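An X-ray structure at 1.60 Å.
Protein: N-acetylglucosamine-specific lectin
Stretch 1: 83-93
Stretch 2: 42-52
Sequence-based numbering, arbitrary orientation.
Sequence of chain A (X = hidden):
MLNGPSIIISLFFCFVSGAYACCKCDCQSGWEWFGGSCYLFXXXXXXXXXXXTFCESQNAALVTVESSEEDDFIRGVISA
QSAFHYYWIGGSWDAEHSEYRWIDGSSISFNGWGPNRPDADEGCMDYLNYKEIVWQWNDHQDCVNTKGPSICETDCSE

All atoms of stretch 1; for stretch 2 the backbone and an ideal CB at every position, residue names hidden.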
ATOM      1  N   ALA A  83     -16.288 -14.120  16.268  1.00 22.30           N
ATOM      2  CA  ALA A  83     -15.859 -14.396  17.655  1.00 20.09           C
ATOM      3  C   ALA A  83     -15.736 -13.091  18.442  1.00 17.91           C
ATOM      4  O   ALA A  83     -16.014 -13.032  19.632  1.00 18.62           O
ATOM      5  CB  ALA A  83     -14.541 -15.109  17.681  1.00 20.84           C
ATOM      6  N   PHE A  84     -15.225 -12.055  17.766  1.00 14.76           N
ATOM      7  CA  PHE A  84     -14.929 -10.784  18.425  1.00 13.31           C
ATOM      8  C   PHE A  84     -15.823  -9.676  17.888  1.00 13.00           C
ATOM      9  O   PHE A  84     -16.047  -9.586  16.684  1.00 13.31           O
ATOM     10  CB  PHE A  84     -13.469 -10.392  18.183  1.00 12.99           C
ATOM     11  CG  PHE A  84     -12.494 -11.373  18.761  1.00 13.17           C
ATOM     12  CD1 PHE A  84     -12.379 -11.543  20.127  1.00 14.12           C
ATOM     13  CD2 PHE A  84     -11.750 -12.180  17.930  1.00 14.50           C
ATOM     14  CE1 PHE A  84     -11.496 -12.452  20.670  1.00 14.89           C
ATOM     15  CE2 PHE A  84     -10.905 -13.134  18.462  1.00 16.92           C
ATOM     16  CZ  PHE A  84     -10.776 -13.268  19.828  1.00 16.78           C
ATOM     17  N   HIS A  85     -16.274  -8.782  18.792  1.00 12.64           N
ATOM     18  CA  HIS A  85     -17.171  -7.693  18.425  1.00 13.76           C
ATOM     19  C   HIS A  85     -16.472  -6.327  18.491  1.00 11.92           C
ATOM     20  O   HIS A  85     -17.068  -5.333  18.179  1.00 10.88           O
ATOM     21  CB  HIS A  85     -18.435  -7.694  19.334  1.00 17.69           C
ATOM     22  CG  HIS A  85     -19.063  -9.052  19.441  1.00 24.31           C
ATOM     23  ND1 HIS A  85     -19.423  -9.796  18.316  1.00 26.80           N
ATOM     24  CD2 HIS A  85     -19.375  -9.819  20.517  1.00 26.83           C
ATOM     25  CE1 HIS A  85     -19.909 -10.963  18.691  1.00 27.23           C
ATOM     26  NE2 HIS A  85     -19.920 -10.999  20.040  1.00 28.64           N
ATOM     27  N   TYR A  86     -15.214  -6.292  18.954  1.00 11.22           N
ATOM     28  CA  TYR A  86     -14.439  -5.047  18.921  1.00 11.22           C
ATOM     29  C   TYR A  86     -12.954  -5.397  18.847  1.00  9.28           C
ATOM     30  O   TYR A  86     -12.551  -6.460  19.274  1.00 10.19           O
ATOM     31  CB  TYR A  86     -14.694  -4.162  20.147  1.00 12.38           C
ATOM     32  CG  TYR A  86     -14.199  -4.684  21.474  1.00 12.20           C
ATOM     33  CD1 TYR A  86     -14.912  -5.596  22.237  1.00 14.68           C
ATOM     34  CD2 TYR A  86     -13.022  -4.201  22.012  1.00 14.23           C
ATOM     35  CE1 TYR A  86     -14.433  -6.059  23.458  1.00 14.68           C
ATOM     36  CE2 TYR A  86     -12.543  -4.645  23.231  1.00 15.19           C
ATOM     37  CZ  TYR A  86     -13.243  -5.577  23.965  1.00 17.06           C
ATOM     38  OH  TYR A  86     -12.692  -5.971  25.163  1.00 19.93           O
ATOM     39  N   TYR A  87     -12.192  -4.479  18.245  1.00  9.12           N
ATOM     40  CA  TYR A  87     -10.730  -4.565  18.142  1.00  8.83           C
ATOM     41  C   TYR A  87     -10.156  -3.206  18.531  1.00  8.01           C
ATOM     42  O   TYR A  87     -10.566  -2.224  17.974  1.00  8.95           O
ATOM     43  CB  TYR A  87     -10.289  -4.889  16.713  1.00  9.46           C
ATOM     44  CG  TYR A  87     -10.563  -6.286  16.230  1.00  9.74           C
ATOM     45  CD1 TYR A  87     -11.831  -6.655  15.836  1.00  9.89           C
ATOM     46  CD2 TYR A  87      -9.547  -7.216  16.114  1.00 10.12           C
ATOM     47  CE1 TYR A  87     -12.095  -7.926  15.339  1.00 10.44           C
ATOM     48  CE2 TYR A  87      -9.794  -8.494  15.629  1.00 10.73           C
ATOM     49  CZ  TYR A  87     -11.078  -8.850  15.243  1.00 10.95           C
ATOM     50  OH  TYR A  87     -11.370 -10.125  14.796  1.00 11.55           O
ATOM     51  N   TRP A  88      -9.113  -3.211  19.364  1.00  8.18           N
ATOM     52  CA  TRP A  88      -8.395  -1.948  19.653  1.00  7.56           C
ATOM     53  C   TRP A  88      -7.633  -1.431  18.439  1.00  7.45           C
ATOM     54  O   TRP A  88      -6.985  -2.236  17.720  1.00  7.72           O
ATOM     55  CB  TRP A  88      -7.407  -2.142  20.814  1.00  8.12           C
ATOM     56  CG  TRP A  88      -8.074  -2.447  22.122  1.00  8.21           C
ATOM     57  CD1 TRP A  88      -7.812  -3.510  22.909  1.00  9.29           C
ATOM     58  CD2 TRP A  88      -9.149  -1.731  22.768  1.00  9.52           C
ATOM     59  NE1 TRP A  88      -8.582  -3.483  24.041  1.00  9.92           N
ATOM     60  CE2 TRP A  88      -9.425  -2.428  23.962  1.00 10.09           C
ATOM     61  CE3 TRP A  88      -9.871  -0.571  22.467  1.00 10.17           C
ATOM     62  CZ2 TRP A  88     -10.382  -1.998  24.885  1.00 10.14           C
ATOM     63  CZ3 TRP A  88     -10.828  -0.151  23.373  1.00 11.27           C
ATOM     64  CH2 TRP A  88     -11.075  -0.871  24.546  1.00 10.99           C
ATOM     65  N   ILE A  89      -7.617  -0.100  18.283  1.00  6.16           N
ATOM     66  CA  ILE A  89      -6.862   0.577  17.231  1.00  6.43           C
ATOM     67  C   ILE A  89      -6.083   1.751  17.844  1.00  6.28           C
ATOM     68  O   ILE A  89      -6.233   2.053  18.996  1.00  6.50           O
ATOM     69  CB  ILE A  89      -7.744   1.025  16.062  1.00  6.70           C
ATOM     70  CG1 ILE A  89      -8.782   2.080  16.473  1.00  6.86           C
ATOM     71  CG2 ILE A  89      -8.402  -0.183  15.435  1.00  6.74           C
ATOM     72  CD1 ILE A  89      -9.593   2.650  15.310  1.00  7.15           C
ATOM     73  N   GLY A  90      -5.228   2.313  17.038  1.00  6.40           N
ATOM     74  CA  GLY A  90      -4.196   3.276  17.454  1.00  6.96           C
ATOM     75  C   GLY A  90      -4.722   4.699  17.508  1.00  7.33           C
ATOM     76  O   GLY A  90      -4.071   5.606  16.980  1.00  8.41           O
ATOM     77  N   GLY A  91      -5.849   4.897  18.200  1.00  8.08           N
ATOM     78  CA  GLY A  91      -6.353   6.271  18.468  1.00  8.15           C
ATOM     79  C   GLY A  91      -6.787   6.405  19.898  1.00  7.82           C
ATOM     80  O   GLY A  91      -7.216   5.475  20.568  1.00  7.43           O
ATOM     81  N   SER A  92      -6.663   7.617  20.431  1.00  8.69           N
ATOM     82  CA  SER A  92      -6.908   7.859  21.821  1.00 10.38           C
ATOM     83  C   SER A  92      -6.953   9.380  22.020  1.00  9.89           C
ATOM     84  O   SER A  92      -6.568  10.143  21.186  1.00 10.12           O
ATOM     85  CB  SER A  92      -5.860   7.244  22.753  1.00 12.11           C
ATOM     86  OG  SER A  92      -4.621   7.890  22.589  1.00 13.04           O
ATOM     87  N   TRP A  93      -7.405   9.735  23.198  1.00 10.61           N
ATOM     88  CA  TRP A  93      -7.547  11.097  23.637  1.00 12.29           C
ATOM     89  C   TRP A  93      -6.174  11.704  23.858  1.00 11.90           C
ATOM     90  O   TRP A  93      -5.357  11.170  24.606  1.00 12.05           O
ATOM     91  CB  TRP A  93      -8.353  11.162  24.926  1.00 13.58           C
ATOM     92  CG  TRP A  93      -8.593  12.564  25.392  1.00 15.99           C
ATOM     93  CD1 TRP A  93      -7.929  13.249  26.379  1.00 17.29           C
ATOM     94  CD2 TRP A  93      -9.601  13.447  24.889  1.00 17.98           C
ATOM     95  NE1 TRP A  93      -8.456  14.514  26.501  1.00 19.15           N
ATOM     96  CE2 TRP A  93      -9.484  14.660  25.607  1.00 18.85           C
ATOM     97  CE3 TRP A  93     -10.586  13.317  23.919  1.00 18.57           C
ATOM     98  CZ2 TRP A  93     -10.342  15.732  25.375  1.00 20.42           C
ATOM     99  CZ3 TRP A  93     -11.411  14.385  23.668  1.00 21.24           C
ATOM    100  CH2 TRP A  93     -11.293  15.566  24.395  1.00 21.56           C
ATOM    101  N   UNK A  42      -4.543  -9.381  15.635  1.00  9.77           N
ATOM    102  CA  UNK A  42      -4.101 -10.260  16.709  1.00 10.97           C
ATOM    103  C   UNK A  42      -5.275 -10.581  17.642  1.00 12.28           C
ATOM    104  O   UNK A  42      -5.943  -9.680  18.128  1.00 13.35           O
ATOM    105  CB  UNK A  42      -2.952  -9.618  17.489  1.00 10.97           C
ATOM    106  N   UNK A  43      -5.465 -11.873  17.922  1.00 13.07           N
ATOM    107  CA  UNK A  43      -6.652 -12.320  18.620  1.00 15.19           C
ATOM    108  C   UNK A  43      -6.401 -12.536  20.109  1.00 14.20           C
ATOM    109  O   UNK A  43      -7.335 -12.943  20.843  1.00 16.72           O
ATOM    110  CB  UNK A  43      -7.171 -13.612  17.985  1.00 15.19           C
ATOM    111  N   UNK A  44      -5.190 -12.280  20.572  1.00 13.44           N
ATOM    112  CA  UNK A  44      -4.906 -12.321  22.008  1.00 13.04           C
ATOM    113  C   UNK A  44      -5.552 -11.094  22.663  1.00 12.39           C
ATOM    114  O   UNK A  44      -5.428  -9.996  22.183  1.00 13.86           O
ATOM    115  CB  UNK A  44      -3.400 -12.358  22.274  1.00 13.04           C
ATOM    116  N   UNK A  45      -6.279 -11.311  23.751  1.00 13.11           N
ATOM    117  CA  UNK A  45      -7.058 -10.228  24.362  1.00 13.84           C
ATOM    118  C   UNK A  45      -6.222  -9.518  25.423  1.00 11.83           C
ATOM    119  O   UNK A  45      -5.643 -10.186  26.322  1.00 12.78           O
ATOM    120  CB  UNK A  45      -8.351 -10.768  24.977  1.00 13.84           C
ATOM    121  N   UNK A  46      -6.025  -8.212  25.207  1.00  9.88           N
ATOM    122  CA  UNK A  46      -5.177  -7.348  26.040  1.00  9.65           C
ATOM    123  C   UNK A  46      -5.882  -6.002  26.203  1.00  9.31           C
ATOM    124  O   UNK A  46      -6.677  -5.598  25.357  1.00  8.84           O
ATOM    125  CB  UNK A  46      -3.788  -7.168  25.425  1.00  9.65           C
ATOM    126  N   UNK A  47      -5.595  -5.292  27.311  1.00  9.58           N
ATOM    127  CA  UNK A  47      -6.018  -3.944  27.492  1.00 10.51           C
ATOM    128  C   UNK A  47      -5.405  -3.063  26.421  1.00 10.59           C
ATOM    129  O   UNK A  47      -4.521  -3.508  25.714  1.00  9.19           O
ATOM    130  CB  UNK A  47      -5.650  -3.448  28.892  1.00 10.51           C
ATOM    131  N   UNK A  48      -5.947  -1.862  26.246  1.00  9.24           N
ATOM    132  CA  UNK A  48      -5.526  -1.008  25.115  1.00  8.58           C
ATOM    133  C   UNK A  48      -4.050  -0.657  25.249  1.00  9.19           C
ATOM    134  O   UNK A  48      -3.323  -0.776  24.253  1.00  8.31           O
ATOM    135  CB  UNK A  48      -6.367   0.269  25.050  1.00  8.58           C
ATOM    136  N   UNK A  49      -3.627  -0.215  26.438  1.00  9.04           N
ATOM    137  CA  UNK A  49      -2.212   0.087  26.645  1.00  9.62           C
ATOM    138  C   UNK A  49      -1.341  -1.160  26.386  1.00  9.00           C
ATOM    139  O   UNK A  49      -0.277  -1.020  25.790  1.00 10.05           O
ATOM    140  CB  UNK A  49      -1.987   0.608  28.066  1.00  9.62           C
ATOM    141  N   UNK A  50      -1.731  -2.335  26.886  1.00  8.66           N
ATOM    142  CA  UNK A  50      -0.937  -3.536  26.617  1.00  8.99           C
ATOM    143  C   UNK A  50      -0.943  -3.915  25.122  1.00  7.64           C
ATOM    144  O   UNK A  50       0.051  -4.471  24.654  1.00  8.37           O
ATOM    145  CB  UNK A  50      -1.469  -4.704  27.450  1.00  8.99           C
ATOM    146  N   UNK A  51      -2.020  -3.581  24.426  1.00  7.35           N
ATOM    147  CA  UNK A  51      -2.063  -3.775  22.944  1.00  6.76           C
ATOM    148  C   UNK A  51      -1.077  -2.826  22.275  1.00  6.75           C
ATOM    149  O   UNK A  51      -0.422  -3.226  21.298  1.00  5.92           O
ATOM    150  CB  UNK A  51      -3.471  -3.538  22.394  1.00  6.76           C
ATOM    151  N   UNK A  52      -1.029  -1.575  22.720  1.00  6.61           N
ATOM    152  CA  UNK A  52      -0.077  -0.610  22.166  1.00  7.08           C
ATOM    153  C   UNK A  52       1.362  -1.131  22.318  1.00  6.96           C
ATOM    154  O   UNK A  52       2.138  -1.124  21.355  1.00  6.32           O
ATOM    155  CB  UNK A  52      -0.229   0.747  22.856  1.00  7.08           C
TER

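At position 42 the CA-to-CB bond points away from stretch 1, so stretch 1 places no demand there and many side chains would serve. The deposited residue is Asp42, whose OD2 accepts the backbone N of position 44 at 3.2 Å.

Position 43 points sideways, yet its ideal CB lies 3.8 Å from Phe84 CE2. An aliphatic stem would pack on this ring, and a longer side chain could reach on toward Tyr87 OH, so hydrophobic and long polar residues both suit. It is Glu43, and a water links the two stretches, donating to Glu43 OE2 at 2.9 Å and lying 2.5 Å from Tyr87 OH.

Position 44, where the chain turns a corner, points away and accepts almost anything; it is Thr44, without contact to stretch 1.

Position 45 points sideways with nothing of stretch 1 near its CB, so only a long side chain could return to the Phe84 ring. Glu45 does so, bringing OE2 to 3.8 Å from Phe84 CE1, at the ring edge.

At position 46 the visible contact belongs to the backbone: Trp88 NE1 donates a weak hydrogen bond to the carbonyl O of 46 (3.1 Å, 127°). CA-to-CB points sideways and no atom of stretch 1 lies within 5.5 Å of the ideal CB, so many side chains would suit. In Arg46 the side chain leads away, and NH1 forms a salt bridge with Asp42 OD2 at 2.8 Å.

Position 47 immediately precedes the helix, with phi/psi of -62/164, which does not demand glycine; Ser, Thr, Asp or Asn would be usual N-caps. Gly47 is found instead, its carbonyl O accepting the backbone N of position 51 at 2.8 Å.

Position 48 begins the helix, its ideal CB 4.1 Å from Trp88 CD2. Beyond lie the carbonyl O atoms of Ile89 and Gly91 and the CB of Ser92, so a large side chain is favoured, ideally one carrying a donor. Trp48 meets both needs. NE1 donates to Ile89 O (2.8 Å, 146°), CH2 lies 3.9 Å from Ser92 CB, and the ring presents its edge to the Trp88 face with planes at 85°. Its CB sits over the Trp88 five-membered ring, 4.1 Å from the centroid.

Positions 49 and 50 are out of reach, suiting polar helix residues; they are Glu49 and Asp50.

Position 51 points toward stretch 1, its ideal CB 4.4 Å from Trp88 CD1, which favours a small side chain such as Ala, Ser or Cys. Ser51 places OG 3.6 Å from Trp88 CD1 and donates from OG to Gly47 O at 2.9 Å.

Position 52 points sideways without contact; it is Lys52, whose NZ is hydrogen-bonded elsewhere in the structure.

Stretch 2 (42-52) DETERGWEDSK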
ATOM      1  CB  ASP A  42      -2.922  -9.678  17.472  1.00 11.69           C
ATOM      2  CG  ASP A  42      -2.226 -10.767  18.291  1.00 12.70           C
ATOM      3  OD1 ASP A  42      -1.439 -11.569  17.712  1.00 17.48           O
ATOM      4  OD2 ASP A  42      -2.523 -10.871  19.469  1.00 14.11           O
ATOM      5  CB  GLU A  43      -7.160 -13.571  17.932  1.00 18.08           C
ATOM      6  CG  GLU A  43      -7.621 -13.258  16.526  1.00 20.89           C
ATOM      7  CD  GLU A  43      -8.386 -14.377  15.867  1.00 25.78           C
ATOM      8  OE1 GLU A  43      -8.210 -15.535  16.328  1.00 27.78           O
ATOM      9  OE2 GLU A  43      -9.153 -14.078  14.930  1.00 26.93           O
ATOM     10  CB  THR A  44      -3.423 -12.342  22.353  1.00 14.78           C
ATOM     11  OG1 THR A  44      -2.865 -13.569  21.878  1.00 18.34           O
ATOM     12  CG2 THR A  44      -3.146 -12.234  23.832  1.00 15.43           C
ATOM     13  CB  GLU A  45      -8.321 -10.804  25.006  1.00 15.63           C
ATOM     14  CG  GLU A  45      -9.294 -11.358  23.992  1.00 18.33           C
ATOM     15  CD  GLU A  45     -10.544 -11.919  24.627  1.00 24.04           C
ATOM     16  OE1 GLU A  45     -10.409 -12.854  25.445  1.00 29.00           O
ATOM     17  OE2 GLU A  45     -11.625 -11.418  24.305  1.00 26.41           O
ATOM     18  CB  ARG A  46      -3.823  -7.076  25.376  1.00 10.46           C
ATOM     19  CG  ARG A  46      -3.068  -8.278  24.825  1.00 10.99           C
ATOM     20  CD  ARG A  46      -1.842  -7.804  24.050  1.00 10.99           C
ATOM     21  NE  ARG A  46      -1.081  -8.887  23.460  1.00 11.43           N
ATOM     22  CZ  ARG A  46      -1.366  -9.431  22.281  1.00 10.57           C
ATOM     23  NH1 ARG A  46      -2.373  -8.970  21.583  1.00 10.82           N
ATOM     24  NH2 ARG A  46      -0.641 -10.423  21.805  1.00 11.26           N
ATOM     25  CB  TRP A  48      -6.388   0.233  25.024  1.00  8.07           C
ATOM     26  CG  TRP A  48      -6.079   1.097  23.852  1.00  8.32           C
ATOM     27  CD1 TRP A  48      -6.728   1.063  22.654  1.00  8.41           C
ATOM     28  CD2 TRP A  48      -5.094   2.130  23.748  1.00  7.33           C
ATOM     29  NE1 TRP A  48      -6.242   2.029  21.831  1.00  7.74           N
ATOM     30  CE2 TRP A  48      -5.217   2.684  22.475  1.00  7.61           C
ATOM     31  CE3 TRP A  48      -4.124   2.646  24.619  1.00  8.16           C
ATOM     32  CZ2 TRP A  48      -4.370   3.688  22.036  1.00  7.22           C
ATOM     33  CZ3 TRP A  48      -3.373   3.733  24.225  1.00  7.88           C
ATOM     34  CH2 TRP A  48      -3.464   4.214  22.923  1.00  7.98           C
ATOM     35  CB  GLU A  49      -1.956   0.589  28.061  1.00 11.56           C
ATOM     36  CG  GLU A  49      -2.425   2.001  28.257  1.00 13.64           C
ATOM     37  CD  GLU A  49      -1.616   3.084  27.556  1.00 16.77           C
ATOM     38  OE1 GLU A  49      -0.527   2.787  27.038  1.00 22.13           O
ATOM     39  OE2 GLU A  49      -2.067   4.251  27.616  1.00 22.53           O
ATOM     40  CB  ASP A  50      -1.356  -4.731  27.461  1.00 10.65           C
ATOM     41  CG  ASP A  50      -0.933  -4.569  28.911  1.00 13.06           C
ATOM     42  OD1 ASP A  50      -0.062  -3.711  29.193  1.00 15.25           O
ATOM     43  OD2 ASP A  50      -1.449  -5.362  29.748  1.00 15.28           O
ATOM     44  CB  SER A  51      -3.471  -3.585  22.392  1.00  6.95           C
ATOM     45  OG  SER A  51      -4.386  -4.493  23.011  1.00  8.15           O
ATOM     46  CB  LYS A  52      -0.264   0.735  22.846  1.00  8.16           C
ATOM     47  CG  LYS A  52       0.595   1.888  22.347  1.00  9.82           C
ATOM     48  CD  LYS A  52       0.246   3.150  23.067  1.00 12.73           C
ATOM     49  CE  LYS A  52       0.935   4.331  22.469  1.00 15.92           C
ATOM     50  NZ  LYS A  52       2.362   4.298  22.827  1.00 19.31           N
TER
HETATM   51  O   HOH W   1      -9.441 -11.400  13.754  1.00 28.61           O
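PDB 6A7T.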